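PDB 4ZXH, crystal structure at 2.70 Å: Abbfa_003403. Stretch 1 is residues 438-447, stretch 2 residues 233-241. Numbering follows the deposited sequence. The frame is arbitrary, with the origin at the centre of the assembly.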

# COMPACT_ATOMS: atom_id res chain seq x y z
N LEU A 438 20.84 13.65 12.81
CA LEU A 438 20.45 13.88 14.20
C LEU A 438 21.61 14.50 14.98
O LEU A 438 21.42 15.49 15.69
CB LEU A 438 20.02 12.57 14.86
CG LEU A 438 19.54 12.64 16.31
CD1 LEU A 438 18.55 13.78 16.51
CD2 LEU A 438 18.90 11.33 16.73
N GLN A 439 22.79 13.91 14.85
CA GLN A 439 24.02 14.44 15.42
C GLN A 439 24.11 15.94 15.09
O GLN A 439 24.44 16.77 15.95
CB GLN A 439 25.25 13.69 14.87
CG GLN A 439 25.40 12.21 15.26
CD GLN A 439 25.91 12.00 16.67
OE1 GLN A 439 25.15 11.95 17.62
NE2 GLN A 439 27.22 11.86 16.80
N ALA A 440 23.79 16.29 13.85
CA ALA A 440 23.92 17.66 13.35
C ALA A 440 22.89 18.61 13.96
O ALA A 440 23.24 19.70 14.40
CB ALA A 440 23.80 17.67 11.85
N VAL A 441 21.63 18.19 13.97
CA VAL A 441 20.56 18.97 14.60
C VAL A 441 20.89 19.27 16.05
O VAL A 441 20.78 20.40 16.50
CB VAL A 441 19.19 18.26 14.54
CG1 VAL A 441 18.16 19.00 15.38
CG2 VAL A 441 18.72 18.15 13.12
N LEU A 442 21.32 18.24 16.77
CA LEU A 442 21.71 18.40 18.17
C LEU A 442 22.87 19.37 18.32
O LEU A 442 22.85 20.22 19.21
CB LEU A 442 22.05 17.04 18.78
CG LEU A 442 20.80 16.15 18.97
CD1 LEU A 442 21.13 14.79 19.52
CD2 LEU A 442 19.75 16.85 19.83
N SER A 443 23.88 19.26 17.46
CA SER A 443 25.02 20.19 17.51
C SER A 443 24.56 21.61 17.24
O SER A 443 24.87 22.52 18.02
CB SER A 443 26.11 19.81 16.51
OG SER A 443 26.89 18.72 16.97
N GLU A 444 23.83 21.80 16.14
CA GLU A 444 23.38 23.13 15.73
C GLU A 444 22.42 23.73 16.76
O GLU A 444 22.32 24.96 16.87
CB GLU A 444 22.73 23.08 14.34
N MET A 445 21.74 22.89 17.52
CA MET A 445 20.90 23.37 18.61
C MET A 445 21.73 24.02 19.73
O MET A 445 21.39 25.12 20.18
CB MET A 445 20.02 22.24 19.19
CG MET A 445 18.73 21.97 18.41
SD MET A 445 17.71 20.60 19.01
CE MET A 445 16.46 21.43 19.98
N VAL A 446 22.79 23.37 20.20
CA VAL A 446 23.55 23.96 21.31
C VAL A 446 24.35 25.17 20.84
O VAL A 446 24.51 26.13 21.59
CB VAL A 446 24.53 22.95 22.01
CG1 VAL A 446 23.78 21.72 22.55
CG2 VAL A 446 25.72 22.57 21.11
N ALA A 447 24.80 25.15 19.59
CA ALA A 447 25.66 26.21 19.06
C ALA A 447 24.88 27.48 18.68
O ALA A 447 25.34 28.59 18.92
CB ALA A 447 26.45 25.68 17.87
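Stretch 2 (233-241) VFRVSESVS

Residues 438-447 are helical throughout, continuing a helix that begins earlier, with i to i+4 backbone bonds such as S443 N to Q439 O at 3.0 Å. Stretch 2, whose touching residues are at least 202 positions away in sequence, continues a strand from earlier in the chain through V233 and F234, then turns and starts a new helix at E238 that runs on past S241. Strand and helix 438-447 point nearly the same way: their N-to-C directions differ by 21°, the signed crossing angle is -21°, and the axes come no closer than 11.2 Å. S237 caps the new helix, its OG accepting from V240 N at 3.2 Å in an almost straight bond (170°), while S241 N bonds to S237 O at 2.8 Å. The register advances in the same sense on both backbones: the CA of Q439 lies 6.8 Å from the CA of V236, and one helical turn on, the CA of S443 lies 6.0 Å from the CA of V240.

The single hydrogen bond between the stretches runs from Q439 NE2 to R235 O, 3.2 Å long and bent to 138°. The CA-to-CB bond of Q439 points sideways to stretch 2, but with chi1 and chi2 both m its amide end comes nearer, placing OE1 3.6 Å from V236 CG2 and 3.9 Å from F234 CD2. F234 points toward the helix, and its CZ meets L438 CD2 at 4.2 Å; the approach to the ring is oblique. The CA-to-CB bond of R235 points away; its contact is made by the carbonyl O. Farther along, L442 reaches V236 CG2 through CD1 at 4.4 Å and V240 CG1 through CB at 4.2 Å. V240, the residue most covered by the helix, also packs its CG2 3.4 Å from S443 OG, and its carbonyl O lies 4.2 Å from V446 CG1. The contact buries 350 Å², counting both sides.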

# COMPACT_ATOMS: atom_id res chain seq x y z
N VAL A 233 23.61 1.52 16.71
CA VAL A 233 24.04 2.19 17.94
C VAL A 233 24.99 3.36 17.64
O VAL A 233 25.96 3.22 16.90
CB VAL A 233 24.71 1.19 18.91
CG1 VAL A 233 25.12 1.89 20.20
CG2 VAL A 233 23.74 0.04 19.20
N PHE A 234 24.68 4.52 18.20
CA PHE A 234 25.54 5.69 18.01
C PHE A 234 25.84 6.34 19.36
O PHE A 234 25.23 5.99 20.37
CB PHE A 234 24.88 6.70 17.07
CG PHE A 234 23.57 7.24 17.58
CD1 PHE A 234 22.39 6.52 17.42
CD2 PHE A 234 23.51 8.47 18.23
CE1 PHE A 234 21.19 7.01 17.90
CE2 PHE A 234 22.31 8.97 18.71
CZ PHE A 234 21.15 8.24 18.55
N ARG A 235 26.79 7.28 19.39
CA ARG A 235 27.05 8.06 20.61
C ARG A 235 27.18 9.55 20.32
O ARG A 235 27.79 9.96 19.32
CB ARG A 235 28.32 7.58 21.31
CG ARG A 235 28.28 6.12 21.67
CD ARG A 235 29.57 5.66 22.27
NE ARG A 235 29.77 4.26 21.96
CZ ARG A 235 30.68 3.48 22.54
NH1 ARG A 235 31.47 3.97 23.49
NH2 ARG A 235 30.77 2.21 22.17
N VAL A 236 26.60 10.35 21.20
CA VAL A 236 26.73 11.80 21.10
C VAL A 236 28.03 12.28 21.78
O VAL A 236 28.32 11.89 22.92
CB VAL A 236 25.52 12.49 21.74
CG1 VAL A 236 25.67 13.99 21.62
CG2 VAL A 236 24.24 12.02 21.07
N SER A 237 28.81 13.10 21.09
CA SER A 237 30.09 13.58 21.62
C SER A 237 29.91 14.22 22.99
O SER A 237 28.85 14.77 23.30
CB SER A 237 30.74 14.58 20.66
OG SER A 237 30.23 15.89 20.87
N GLU A 238 30.95 14.14 23.81
CA GLU A 238 30.85 14.61 25.18
C GLU A 238 30.56 16.10 25.20
O GLU A 238 29.78 16.58 26.03
CB GLU A 238 32.12 14.29 25.96
CG GLU A 238 32.15 14.88 27.37
CD GLU A 238 33.44 14.59 28.11
OE1 GLU A 238 34.48 15.18 27.75
OE2 GLU A 238 33.42 13.76 29.05
N SER A 239 31.19 16.83 24.28
CA SER A 239 30.92 18.25 24.04
C SER A 239 29.42 18.51 23.95
O SER A 239 28.83 19.16 24.82
CB SER A 239 31.58 18.71 22.74
OG SER A 239 32.84 18.09 22.57
N VAL A 240 28.81 17.98 22.90
CA VAL A 240 27.40 18.19 22.63
C VAL A 240 26.51 17.62 23.74
O VAL A 240 25.52 18.24 24.12
CB VAL A 240 27.01 17.56 21.26
CG1 VAL A 240 25.52 17.78 20.97
CG2 VAL A 240 27.89 18.13 20.14
N SER A 241 26.87 16.45 24.26
CA SER A 241 26.11 15.84 25.36
C SER A 241 25.97 16.79 26.55
O SER A 241 24.90 16.92 27.14
CB SER A 241 26.77 14.53 25.81
OG SER A 241 26.40 13.44 25.00